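Putative dihydrodipicolinate synthase (Thermus thermophilus, PDB 2PCQ) is of unknown function but belongs to the dihydrodipicolinate synthetase family of TIM-barrel proteins and binds a potassium ion. Local coordinates at residues V139-A143 with R167-F171; V148-S154 with F171-H177; L93-P97 with L108-Y112. All coordinates share one frame; numbering follows the deposited sequence.

Interaction 1: V139-A143 with R167-F171; sequences VEALA and RLQEF. With K (potassium ion), chain B.
E140 reaches from its helix over R167. From CB, the chain leaves with CG anti to the backbone N (chi1 178°) and leads outward, extended: CG passes L168 CD2 at 4.1 Å, and CD brings the carboxylate over one face of the guanidinium, the two planes 83° apart. OE1 lies 3.0 Å from R167 NH1, a salt bridge of charges alone, since no N-H points at the oxygen. OE2 accepts from a water that also donates to R167 O. A long acid suits this more exposed place, where both its charge and its methylenes are used.

In the (beta/alpha)8 barrel, this contact sets helix 136-142 against the end of helix 158-167 and the loop that leads into strand 172-175. Beneath the ion pair, branched V139 touches two neighbours with one methyl: CG1 meets L168 CD1 at 3.8 Å and F171 CZ at 3.6 Å. A143 is small enough to bring its backbone close, and its CB rests 3.9 Å from F171 CD2. Its carbonyl turns to the potassium ion, with A143 O at 2.9 Å and E170 O at a longer 3.2 Å; H145 O, V148 O and two waters complete the ligands.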
ATOM      1  N   VAL A 139       4.696   3.815  20.901  1.00 15.43           N
ATOM      2  CA  VAL A 139       4.672   2.743  21.893  1.00 13.05           C
ATOM      3  C   VAL A 139       5.764   2.977  22.936  1.00 17.07           C
ATOM      4  O   VAL A 139       5.537   2.797  24.130  1.00 17.85           O
ATOM      5  CB  VAL A 139       4.894   1.354  21.241  1.00 15.05           C
ATOM      6  CG1 VAL A 139       4.930   0.272  22.320  1.00 10.26           C
ATOM      7  CG2 VAL A 139       3.777   1.057  20.237  1.00 12.38           C
ATOM      8  N   GLU A 140       6.947   3.383  22.485  1.00 16.00           N
ATOM      9  CA  GLU A 140       8.053   3.631  23.399  1.00 19.63           C
ATOM     10  C   GLU A 140       7.793   4.840  24.303  1.00 18.52           C
ATOM     11  O   GLU A 140       8.210   4.861  25.460  1.00 20.66           O
ATOM     12  CB  GLU A 140       9.358   3.821  22.618  1.00 17.25           C
ATOM     13  CG  GLU A 140      10.556   4.144  23.509  1.00 25.53           C
ATOM     14  CD  GLU A 140      11.887   3.858  22.843  1.00 28.00           C
ATOM     15  OE1 GLU A 140      11.965   3.931  21.602  1.00 30.56           O
ATOM     16  OE2 GLU A 140      12.863   3.569  23.568  1.00 37.72           O
ATOM     17  N   ALA A 141       7.090   5.837  23.782  1.00 20.97           N
ATOM     18  CA  ALA A 141       6.777   7.022  24.568  1.00 23.16           C
ATOM     19  C   ALA A 141       5.734   6.698  25.634  1.00 23.18           C
ATOM     20  O   ALA A 141       5.759   7.260  26.724  1.00 26.71           O
ATOM     21  CB  ALA A 141       6.263   8.137  23.660  1.00 21.63           C
ATOM     22  N   LEU A 142       4.821   5.784  25.313  1.00 19.35           N
ATOM     23  CA  LEU A 142       3.762   5.400  26.241  1.00 20.23           C
ATOM     24  C   LEU A 142       4.178   4.325  27.238  1.00 21.52           C
ATOM     25  O   LEU A 142       3.625   4.240  28.335  1.00 20.40           O
ATOM     26  CB  LEU A 142       2.539   4.914  25.458  1.00 19.85           C
ATOM     27  CG  LEU A 142       1.821   5.983  24.628  1.00 21.23           C
ATOM     28  CD1 LEU A 142       0.874   5.332  23.639  1.00 18.37           C
ATOM     29  CD2 LEU A 142       1.073   6.919  25.566  1.00 21.87           C
ATOM     30  N   ALA A 143       5.152   3.509  26.849  1.00 20.03           N
ATOM     31  CA  ALA A 143       5.633   2.419  27.687  1.00 20.72           C
ATOM     32  C   ALA A 143       6.003   2.788  29.126  1.00 24.87           C
ATOM     33  O   ALA A 143       5.789   2.001  30.028  1.00 21.39           O
ATOM     34  CB  ALA A 143       6.818   1.730  27.008  1.00 21.42           C
ATOM     35  N   ARG A 167      13.997  -3.310  23.351  1.00 19.69           N
ATOM     36  CA  ARG A 167      13.992  -1.967  23.919  1.00 23.56           C
ATOM     37  C   ARG A 167      13.052  -1.660  25.077  1.00 23.58           C
ATOM     38  O   ARG A 167      13.272  -0.686  25.795  1.00 27.60           O
ATOM     39  CB  ARG A 167      13.729  -0.937  22.811  1.00 22.09           C
ATOM     40  CG  ARG A 167      14.865  -0.779  21.807  1.00 31.43           C
ATOM     41  CD  ARG A 167      14.611   0.401  20.870  1.00 46.59           C
ATOM     42  NE  ARG A 167      14.987   1.693  21.444  1.00 50.85           N
ATOM     43  CZ  ARG A 167      14.718   2.867  20.877  1.00 54.49           C
ATOM     44  NH1 ARG A 167      14.062   2.914  19.725  1.00 53.62           N
ATOM     45  NH2 ARG A 167      15.121   3.995  21.450  1.00 59.00           N
ATOM     46  N   LEU A 168      12.021  -2.469  25.286  1.00 20.87           N
ATOM     47  CA  LEU A 168      11.070  -2.150  26.342  1.00 26.81           C
ATOM     48  C   LEU A 168      11.000  -3.095  27.534  1.00 32.42           C
ATOM     49  O   LEU A 168      10.831  -4.299  27.378  1.00 37.93           O
ATOM     50  CB  LEU A 168       9.668  -2.004  25.733  1.00 21.15           C
ATOM     51  CG  LEU A 168       9.568  -1.090  24.505  1.00 26.20           C
ATOM     52  CD1 LEU A 168       8.121  -1.033  24.015  1.00 19.62           C
ATOM     53  CD2 LEU A 168      10.067   0.311  24.856  1.00 20.73           C
ATOM     54  N   GLN A 169      11.130  -2.527  28.727  1.00 38.72           N
ATOM     55  CA  GLN A 169      11.037  -3.286  29.967  1.00 43.05           C
ATOM     56  C   GLN A 169       9.730  -2.873  30.634  1.00 42.43           C
ATOM     57  O   GLN A 169       9.154  -1.842  30.281  1.00 44.67           O
ATOM     58  CB  GLN A 169      12.218  -2.971  30.883  1.00 48.40           C
ATOM     59  CG  GLN A 169      13.570  -3.257  30.264  1.00 56.05           C
ATOM     60  CD  GLN A 169      14.707  -3.038  31.239  1.00 66.42           C
ATOM     61  OE1 GLN A 169      14.843  -3.764  32.228  1.00 71.16           O
ATOM     62  NE2 GLN A 169      15.532  -2.034  30.968  1.00 70.29           N
ATOM     63  N   GLU A 170       9.261  -3.661  31.597  1.00 42.98           N
ATOM     64  CA  GLU A 170       8.000  -3.348  32.261  1.00 44.59           C
ATOM     65  C   GLU A 170       6.933  -3.159  31.181  1.00 42.49           C
ATOM     66  O   GLU A 170       6.086  -2.268  31.279  1.00 36.72           O
ATOM     67  CB  GLU A 170       8.116  -2.058  33.082  1.00 52.99           C
ATOM     68  CG  GLU A 170       9.035  -2.137  34.291  1.00 63.15           C
ATOM     69  CD  GLU A 170       9.049  -0.845  35.093  1.00 69.03           C
ATOM     70  OE1 GLU A 170       8.357   0.116  34.691  1.00 71.51           O
ATOM     71  OE2 GLU A 170       9.752  -0.790  36.124  1.00 72.88           O
ATOM     72  N   PHE A 171       6.988  -3.992  30.144  1.00 33.21           N
ATOM     73  CA  PHE A 171       6.034  -3.896  29.047  1.00 25.50           C
ATOM     74  C   PHE A 171       5.665  -5.297  28.568  1.00 20.88           C
ATOM     75  O   PHE A 171       6.445  -5.973  27.899  1.00 18.39           O
ATOM     76  CB  PHE A 171       6.637  -3.079  27.906  1.00 21.80           C
ATOM     77  CG  PHE A 171       5.620  -2.505  26.974  1.00 22.40           C
ATOM     78  CD1 PHE A 171       5.528  -2.954  25.662  1.00 21.69           C
ATOM     79  CD2 PHE A 171       4.757  -1.501  27.404  1.00 27.07           C
ATOM     80  CE1 PHE A 171       4.590  -2.409  24.789  1.00 23.24           C
ATOM     81  CE2 PHE A 171       3.816  -0.949  26.541  1.00 25.33           C
ATOM     82  CZ  PHE A 171       3.733  -1.404  25.229  1.00 25.52           C
TER
HETATM   83  K     K B 284       4.405   0.344  31.901  1.00 28.26           K
HETATM   84  O   HOH W   1      15.014   1.974  25.023  1.00 58.90           O
HETATM   85  O   HOH W   2       8.311   0.612  30.165  1.00 45.47           O
HETATM   86  O   HOH W   3       6.094   1.906  34.023  1.00 29.70           O
HETATM   87  O   HOH W   4       3.202  -1.511  34.100  1.00 32.48           O

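Interaction 2: V148-S154 with F171-H177; sequences VLGIKDS and FRVYTGH. With K (potassium ion), chain B.
I151 and R172 meet through the backbone: I151 N donates to R172 O at 2.9 Å, one of five bonds that join the parallel strands 148-153 and 172-175, the last from G176 just beyond the strand. R172 N gives to L149 O, Y174 N to I151 O, and D153 N to Y174 O at 2.8 Å. G176 N reaches D153 O from 53° above the carbonyl plane, and a water donates to the same oxygen. Another water donates to both S154 O and G176 O. On the other edge G150, K152 and, just past the strand, S154 bond to strand 121-125.

Glycine suits position 150 because its backbone (phi/psi 171°/-146°) puts R172 O where a CB would stand. Its CA also lies over the face of the F171 ring, 3.7 Å from the centroid, a CH-pi contact. The ring's edge meets V148 CG1, and I151 CG2 presses on F171 CE1 at 3.4 Å. D153 OD2 and R172 NE make salt bridges with R160 and E190; K152 NZ, Y174 OH and H177 NE2 make hydrogen bonds with Y124, E190 and S159 of the second subunit. T175 OG1 accepts from H177 N at 3.2 Å, an ST turn that begins at the strand's last residue. V148 O binds the potassium ion. Backbone bonds thus set the register of this beta-alpha-beta seam, while the charges of D153 and R172 are probably balanced from outside it.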
ATOM      1  N   VAL A 148      -0.033   1.754  31.506  1.00 21.18           N
ATOM      2  CA  VAL A 148       0.016   1.204  30.155  1.00 20.14           C
ATOM      3  C   VAL A 148       0.767  -0.107  30.366  1.00 20.43           C
ATOM      4  O   VAL A 148       1.982  -0.163  30.234  1.00 20.64           O
ATOM      5  CB  VAL A 148       0.800   2.120  29.193  1.00 19.44           C
ATOM      6  CG1 VAL A 148       0.962   1.441  27.839  1.00 17.23           C
ATOM      7  CG2 VAL A 148       0.064   3.447  29.025  1.00 17.04           C
ATOM      8  N   LEU A 149       0.030  -1.157  30.706  1.00 19.19           N
ATOM      9  CA  LEU A 149       0.614  -2.464  31.010  1.00 21.02           C
ATOM     10  C   LEU A 149       1.425  -3.138  29.917  1.00 20.98           C
ATOM     11  O   LEU A 149       2.395  -3.847  30.197  1.00 22.34           O
ATOM     12  CB  LEU A 149      -0.487  -3.416  31.473  1.00 18.12           C
ATOM     13  CG  LEU A 149      -1.395  -2.858  32.570  1.00 18.92           C
ATOM     14  CD1 LEU A 149      -2.317  -3.964  33.061  1.00 17.95           C
ATOM     15  CD2 LEU A 149      -0.558  -2.308  33.722  1.00 18.86           C
ATOM     16  N   GLY A 150       1.026  -2.932  28.672  1.00 20.56           N
ATOM     17  CA  GLY A 150       1.737  -3.555  27.576  1.00 17.43           C
ATOM     18  C   GLY A 150       0.990  -3.364  26.279  1.00 18.07           C
ATOM     19  O   GLY A 150       0.329  -2.344  26.080  1.00 14.17           O
ATOM     20  N   ILE A 151       1.071  -4.351  25.397  1.00 16.97           N
ATOM     21  CA  ILE A 151       0.407  -4.238  24.115  1.00 15.21           C
ATOM     22  C   ILE A 151      -0.005  -5.574  23.519  1.00 15.64           C
ATOM     23  O   ILE A 151       0.675  -6.583  23.699  1.00 16.78           O
ATOM     24  CB  ILE A 151       1.335  -3.532  23.102  1.00 12.38           C
ATOM     25  CG1 ILE A 151       0.611  -3.297  21.775  1.00 16.81           C
ATOM     26  CG2 ILE A 151       2.575  -4.391  22.858  1.00 14.27           C
ATOM     27  CD1 ILE A 151       1.401  -2.428  20.800  1.00  9.88           C
ATOM     28  N   LYS A 152      -1.149  -5.582  22.847  1.00 14.32           N
ATOM     29  CA  LYS A 152      -1.588  -6.772  22.137  1.00 12.83           C
ATOM     30  C   LYS A 152      -1.309  -6.366  20.694  1.00 15.02           C
ATOM     31  O   LYS A 152      -1.879  -5.391  20.192  1.00 12.74           O
ATOM     32  CB  LYS A 152      -3.082  -7.045  22.295  1.00 10.84           C
ATOM     33  CG  LYS A 152      -3.531  -8.236  21.441  1.00 15.64           C
ATOM     34  CD  LYS A 152      -5.037  -8.472  21.454  1.00 15.22           C
ATOM     35  CE  LYS A 152      -5.401  -9.552  20.432  1.00 14.22           C
ATOM     36  NZ  LYS A 152      -6.870  -9.698  20.233  1.00 21.20           N
ATOM     37  N   ASP A 153      -0.417  -7.099  20.041  1.00 13.81           N
ATOM     38  CA  ASP A 153      -0.050  -6.810  18.666  1.00 15.26           C
ATOM     39  C   ASP A 153      -0.537  -7.947  17.769  1.00 14.45           C
ATOM     40  O   ASP A 153      -0.012  -9.061  17.822  1.00 13.78           O
ATOM     41  CB  ASP A 153       1.471  -6.669  18.563  1.00 13.69           C
ATOM     42  CG  ASP A 153       1.915  -6.039  17.259  1.00 16.85           C
ATOM     43  OD1 ASP A 153       1.393  -6.436  16.199  1.00 14.08           O
ATOM     44  OD2 ASP A 153       2.799  -5.157  17.294  1.00 17.52           O
ATOM     45  N   SER A 154      -1.537  -7.657  16.941  1.00 13.51           N
ATOM     46  CA  SER A 154      -2.103  -8.659  16.041  1.00 14.36           C
ATOM     47  C   SER A 154      -1.584  -8.551  14.613  1.00 13.91           C
ATOM     48  O   SER A 154      -1.988  -9.328  13.749  1.00 11.61           O
ATOM     49  CB  SER A 154      -3.630  -8.530  16.010  1.00 13.78           C
ATOM     50  OG  SER A 154      -4.182  -8.585  17.312  1.00 14.58           O
ATOM     51  N   PHE A 171       6.988  -3.992  30.144  1.00 33.21           N
ATOM     52  CA  PHE A 171       6.034  -3.896  29.047  1.00 25.50           C
ATOM     53  C   PHE A 171       5.665  -5.297  28.568  1.00 20.88           C
ATOM     54  O   PHE A 171       6.445  -5.973  27.899  1.00 18.39           O
ATOM     55  CB  PHE A 171       6.637  -3.079  27.906  1.00 21.80           C
ATOM     56  CG  PHE A 171       5.620  -2.505  26.974  1.00 22.40           C
ATOM     57  CD1 PHE A 171       5.528  -2.954  25.662  1.00 21.69           C
ATOM     58  CD2 PHE A 171       4.757  -1.501  27.404  1.00 27.07           C
ATOM     59  CE1 PHE A 171       4.590  -2.409  24.789  1.00 23.24           C
ATOM     60  CE2 PHE A 171       3.816  -0.949  26.541  1.00 25.33           C
ATOM     61  CZ  PHE A 171       3.733  -1.404  25.229  1.00 25.52           C
ATOM     62  N   ARG A 172       4.458  -5.713  28.921  1.00 19.94           N
ATOM     63  CA  ARG A 172       3.960  -7.039  28.601  1.00 17.63           C
ATOM     64  C   ARG A 172       3.416  -7.149  27.188  1.00 18.04           C
ATOM     65  O   ARG A 172       2.447  -6.489  26.819  1.00 16.16           O
ATOM     66  CB  ARG A 172       2.902  -7.421  29.632  1.00 17.68           C
ATOM     67  CG  ARG A 172       3.453  -7.373  31.060  1.00 23.64           C
ATOM     68  CD  ARG A 172       2.346  -7.427  32.087  1.00 23.76           C
ATOM     69  NE  ARG A 172       1.547  -8.634  31.939  1.00 21.81           N
ATOM     70  CZ  ARG A 172       0.387  -8.833  32.552  1.00 28.98           C
ATOM     71  NH1 ARG A 172      -0.104  -7.895  33.352  1.00 25.61           N
ATOM     72  NH2 ARG A 172      -0.276  -9.968  32.374  1.00 22.09           N
ATOM     73  N   VAL A 173       4.052  -8.009  26.405  1.00 15.30           N
ATOM     74  CA  VAL A 173       3.677  -8.197  25.016  1.00 14.16           C
ATOM     75  C   VAL A 173       2.838  -9.433  24.752  1.00 15.72           C
ATOM     76  O   VAL A 173       3.231 -10.550  25.090  1.00 14.80           O
ATOM     77  CB  VAL A 173       4.930  -8.275  24.119  1.00 13.95           C
ATOM     78  CG1 VAL A 173       4.523  -8.501  22.671  1.00 12.87           C
ATOM     79  CG2 VAL A 173       5.751  -6.990  24.263  1.00 12.80           C
ATOM     80  N   TYR A 174       1.683  -9.215  24.133  1.00 14.52           N
ATOM     81  CA  TYR A 174       0.779 -10.294  23.762  1.00 14.50           C
ATOM     82  C   TYR A 174       0.596 -10.261  22.256  1.00 15.47           C
ATOM     83  O   TYR A 174       0.363  -9.201  21.677  1.00 13.47           O
ATOM     84  CB  TYR A 174      -0.571 -10.125  24.460  1.00 14.85           C
ATOM     85  CG  TYR A 174      -0.621 -10.831  25.790  1.00 18.49           C
ATOM     86  CD1 TYR A 174      -0.952 -12.182  25.862  1.00 16.07           C
ATOM     87  CD2 TYR A 174      -0.237 -10.182  26.962  1.00 19.73           C
ATOM     88  CE1 TYR A 174      -0.892 -12.875  27.061  1.00 20.26           C
ATOM     89  CE2 TYR A 174      -0.172 -10.869  28.174  1.00 23.02           C
ATOM     90  CZ  TYR A 174      -0.498 -12.219  28.211  1.00 23.38           C
ATOM     91  OH  TYR A 174      -0.405 -12.932  29.386  1.00 28.59           O
ATOM     92  N   THR A 175       0.730 -11.407  21.606  1.00 10.01           N
ATOM     93  CA  THR A 175       0.535 -11.430  20.169  1.00 13.19           C
ATOM     94  C   THR A 175      -0.878 -11.911  19.892  1.00 14.94           C
ATOM     95  O   THR A 175      -1.411 -12.750  20.623  1.00 17.17           O
ATOM     96  CB  THR A 175       1.536 -12.367  19.461  1.00 14.54           C
ATOM     97  OG1 THR A 175       1.279 -12.348  18.053  1.00 15.71           O
ATOM     98  CG2 THR A 175       1.396 -13.796  19.972  1.00 13.66           C
ATOM     99  N   GLY A 176      -1.493 -11.358  18.852  1.00 12.98           N
ATOM    100  CA  GLY A 176      -2.837 -11.768  18.493  1.00 13.37           C
ATOM    101  C   GLY A 176      -2.804 -12.522  17.179  1.00 13.88           C
ATOM    102  O   GLY A 176      -3.848 -12.798  16.588  1.00 15.20           O
ATOM    103  N   HIS A 177      -1.596 -12.863  16.730  1.00 14.50           N
ATOM    104  CA  HIS A 177      -1.398 -13.568  15.460  1.00 16.98           C
ATOM    105  C   HIS A 177      -1.030 -15.044  15.663  1.00 15.81           C
ATOM    106  O   HIS A 177       0.109 -15.373  15.997  1.00 15.21           O
ATOM    107  CB  HIS A 177      -0.296 -12.869  14.657  1.00 12.66           C
ATOM    108  CG  HIS A 177      -0.218 -13.308  13.229  1.00 15.36           C
ATOM    109  ND1 HIS A 177      -1.205 -13.025  12.308  1.00 24.18           N
ATOM    110  CD2 HIS A 177       0.731 -14.002  12.561  1.00  9.75           C
ATOM    111  CE1 HIS A 177      -0.865 -13.525  11.133  1.00 16.72           C
ATOM    112  NE2 HIS A 177       0.307 -14.123  11.260  1.00 20.97           N
TER
HETATM  113  K     K B 284       4.405   0.344  31.901  1.00 28.26           K
HETATM  114  O   HOH W   5       1.784  -9.879  15.845  1.00 17.13           O
HETATM  115  O   HOH W   6      -3.753 -11.351  13.944  1.00 43.66           O
HETATM  116  O   HOH W   3       6.094   1.906  34.023  1.00 29.70           O
HETATM  117  O   HOH W   4       3.202  -1.511  34.100  1.00 32.48           O

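Interaction 3: L93-P97 with L108-Y112; sequences LATPP and LLRYY
P96 and L108 form the apolar centre, lying side by side with P96 CB 3.6 Å from L108 CD1. Next to them, P97 sits on Y111: its CG is 4.0 Å from the ring centroid and only 7° off the normal, a CH-pi contact in which the compact, rigid proline ring sets its CG over the centre of the tyrosine face. Y111 has CG anti to the backbone N (chi1 -175°), which carries the ring from the helix to P97. A94, small at the strand end, lets Y112 close in, CB to CE2 at 4.0 Å.

Further out, though still buried, come the polar groups. Y112 OH donates to A94 O at 2.9 Å; the oxygen lies at the ring's edge, in its plane, while the hydroxyl stands 41° out of the carbonyl plane. The hydroxyl also passes P96 N at 3.3 Å, but a proline nitrogen has no hydrogen to share. A water links T95 O with Y111 OH, 2.6 Å from the latter. Here strand 91-94 runs out into the loop before helix 107-118 of its beta-alpha-beta unit, and P258 and Y259 of the third subunit pack on Y111 and P97. Buried carbonyls where the strand ends are therefore met from within an apolar contact, A94 O by a tyrosine hydroxyl directly and T95 O through water.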
ATOM      1  N   LEU A  93      -8.184  -2.790  26.410  1.00 12.74           N
ATOM      2  CA  LEU A  93      -7.344  -3.084  25.259  1.00 14.69           C
ATOM      3  C   LEU A  93      -7.876  -2.048  24.279  1.00 13.99           C
ATOM      4  O   LEU A  93      -8.880  -2.273  23.608  1.00 16.95           O
ATOM      5  CB  LEU A  93      -7.587  -4.508  24.747  1.00 16.77           C
ATOM      6  CG  LEU A  93      -6.340  -5.402  24.769  1.00 21.80           C
ATOM      7  CD1 LEU A  93      -6.684  -6.809  24.302  1.00 21.28           C
ATOM      8  CD2 LEU A  93      -5.274  -4.798  23.879  1.00 20.70           C
ATOM      9  N   ALA A  94      -7.214  -0.898  24.228  1.00 13.33           N
ATOM     10  CA  ALA A  94      -7.668   0.201  23.385  1.00 13.79           C
ATOM     11  C   ALA A  94      -6.913   0.422  22.081  1.00 12.68           C
ATOM     12  O   ALA A  94      -5.688   0.438  22.049  1.00 14.48           O
ATOM     13  CB  ALA A  94      -7.665   1.495  24.198  1.00 14.66           C
ATOM     14  N   THR A  95      -7.679   0.616  21.011  1.00 11.81           N
ATOM     15  CA  THR A  95      -7.141   0.871  19.681  1.00 11.43           C
ATOM     16  C   THR A  95      -7.076   2.386  19.475  1.00 15.07           C
ATOM     17  O   THR A  95      -7.756   3.143  20.165  1.00 16.80           O
ATOM     18  CB  THR A  95      -8.067   0.297  18.593  1.00 14.96           C
ATOM     19  OG1 THR A  95      -9.392   0.798  18.799  1.00 14.81           O
ATOM     20  CG2 THR A  95      -8.092  -1.227  18.642  1.00 14.60           C
ATOM     21  N   PRO A  96      -6.256   2.849  18.518  1.00 15.94           N
ATOM     22  CA  PRO A  96      -6.152   4.290  18.262  1.00 14.47           C
ATOM     23  C   PRO A  96      -7.372   4.785  17.486  1.00 18.77           C
ATOM     24  O   PRO A  96      -8.065   3.996  16.842  1.00 13.86           O
ATOM     25  CB  PRO A  96      -4.891   4.403  17.398  1.00 12.95           C
ATOM     26  CG  PRO A  96      -4.135   3.129  17.670  1.00 21.96           C
ATOM     27  CD  PRO A  96      -5.232   2.108  17.766  1.00 15.53           C
ATOM     28  N   PRO A  97      -7.672   6.094  17.562  1.00 18.34           N
ATOM     29  CA  PRO A  97      -8.826   6.604  16.813  1.00 16.24           C
ATOM     30  C   PRO A  97      -8.531   6.252  15.347  1.00 16.56           C
ATOM     31  O   PRO A  97      -7.365   6.188  14.963  1.00 16.44           O
ATOM     32  CB  PRO A  97      -8.768   8.105  17.082  1.00 14.21           C
ATOM     33  CG  PRO A  97      -8.244   8.156  18.490  1.00 17.23           C
ATOM     34  CD  PRO A  97      -7.125   7.126  18.461  1.00 15.55           C
ATOM     35  N   LEU A 108      -2.589  11.232  19.602  1.00 18.35           N
ATOM     36  CA  LEU A 108      -2.527   9.795  19.856  1.00 18.16           C
ATOM     37  C   LEU A 108      -2.085   9.562  21.294  1.00 19.05           C
ATOM     38  O   LEU A 108      -2.671   8.750  22.012  1.00 17.72           O
ATOM     39  CB  LEU A 108      -1.531   9.115  18.912  1.00 16.58           C
ATOM     40  CG  LEU A 108      -1.322   7.612  19.144  1.00 23.12           C
ATOM     41  CD1 LEU A 108      -2.600   6.854  18.829  1.00 15.48           C
ATOM     42  CD2 LEU A 108      -0.192   7.117  18.269  1.00 30.27           C
ATOM     43  N   LEU A 109      -1.038  10.275  21.703  1.00 18.97           N
ATOM     44  CA  LEU A 109      -0.517  10.152  23.058  1.00 19.63           C
ATOM     45  C   LEU A 109      -1.533  10.710  24.047  1.00 20.62           C
ATOM     46  O   LEU A 109      -1.745  10.135  25.114  1.00 19.68           O
ATOM     47  CB  LEU A 109       0.813  10.908  23.189  1.00 21.62           C
ATOM     48  CG  LEU A 109       1.926  10.464  22.232  1.00 24.77           C
ATOM     49  CD1 LEU A 109       3.160  11.330  22.438  1.00 24.34           C
ATOM     50  CD2 LEU A 109       2.253   8.996  22.474  1.00 24.79           C
ATOM     51  N   ARG A 110      -2.163  11.826  23.690  1.00 17.98           N
ATOM     52  CA  ARG A 110      -3.162  12.431  24.565  1.00 18.73           C
ATOM     53  C   ARG A 110      -4.313  11.461  24.805  1.00 19.90           C
ATOM     54  O   ARG A 110      -4.852  11.388  25.909  1.00 18.78           O
ATOM     55  CB  ARG A 110      -3.714  13.727  23.959  1.00 18.49           C
ATOM     56  CG  ARG A 110      -2.698  14.856  23.848  1.00 22.00           C
ATOM     57  CD  ARG A 110      -3.395  16.204  23.681  1.00 21.77           C
ATOM     58  NE  ARG A 110      -4.097  16.342  22.405  1.00 24.17           N
ATOM     59  CZ  ARG A 110      -3.508  16.639  21.251  1.00 23.17           C
ATOM     60  NH1 ARG A 110      -2.196  16.831  21.201  1.00 23.59           N
ATOM     61  NH2 ARG A 110      -4.233  16.752  20.143  1.00 19.83           N
ATOM     62  N   TYR A 111      -4.684  10.719  23.767  1.00 14.88           N
ATOM     63  CA  TYR A 111      -5.779   9.758  23.866  1.00 16.20           C
ATOM     64  C   TYR A 111      -5.466   8.680  24.906  1.00 16.26           C
ATOM     65  O   TYR A 111      -6.224   8.474  25.852  1.00 16.78           O
ATOM     66  CB  TYR A 111      -6.023   9.103  22.502  1.00 14.26           C
ATOM     67  CG  TYR A 111      -7.219   8.175  22.456  1.00 17.09           C
ATOM     68  CD1 TYR A 111      -8.521   8.668  22.582  1.00 18.19           C
ATOM     69  CD2 TYR A 111      -7.051   6.800  22.296  1.00 16.43           C
ATOM     70  CE1 TYR A 111      -9.623   7.813  22.548  1.00 19.15           C
ATOM     71  CE2 TYR A 111      -8.146   5.937  22.262  1.00 15.76           C
ATOM     72  CZ  TYR A 111      -9.425   6.449  22.389  1.00 17.35           C
ATOM     73  OH  TYR A 111     -10.500   5.596  22.358  1.00 14.88           O
ATOM     74  N   TYR A 112      -4.341   8.000  24.730  1.00 17.81           N
ATOM     75  CA  TYR A 112      -3.942   6.939  25.641  1.00 19.19           C
ATOM     76  C   TYR A 112      -3.639   7.416  27.060  1.00 20.20           C
ATOM     77  O   TYR A 112      -3.945   6.723  28.025  1.00 19.21           O
ATOM     78  CB  TYR A 112      -2.734   6.192  25.074  1.00 14.84           C
ATOM     79  CG  TYR A 112      -3.094   5.224  23.969  1.00 17.00           C
ATOM     80  CD1 TYR A 112      -2.621   5.406  22.668  1.00 18.59           C
ATOM     81  CD2 TYR A 112      -3.913   4.124  24.223  1.00 16.35           C
ATOM     82  CE1 TYR A 112      -2.953   4.511  21.649  1.00 19.25           C
ATOM     83  CE2 TYR A 112      -4.250   3.225  23.213  1.00 17.80           C
ATOM     84  CZ  TYR A 112      -3.766   3.423  21.931  1.00 16.63           C
ATOM     85  OH  TYR A 112      -4.080   2.525  20.939  1.00 15.79           O
TER
HETATM   86  O   HOH W   7     -10.270   3.192  21.297  1.00 13.90           O

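Overall arrangement
Interactions 2 and 3 are buried, whereas interaction 1 is partly exposed, farther from the chain centre, and carries the only salt bridge across any of the three. Interaction 2 is bonded strand to strand; interactions 1 and 3 instead set helices against loops or a strand end, joined mainly by side chains, with backbone carbonyls at the metal in interaction 1. F171 belongs to both interactions 1 and 2, and the potassium ion, which takes ligands from both, ties those two together. L142 of helix 136-142 packs on L109 and Y112 of interaction 3, so neighbouring outer helices meet. Inside the barrel, K152 CB touches L93 CD2, linking interactions 2 and 3 through the same eight-stranded parallel sheet.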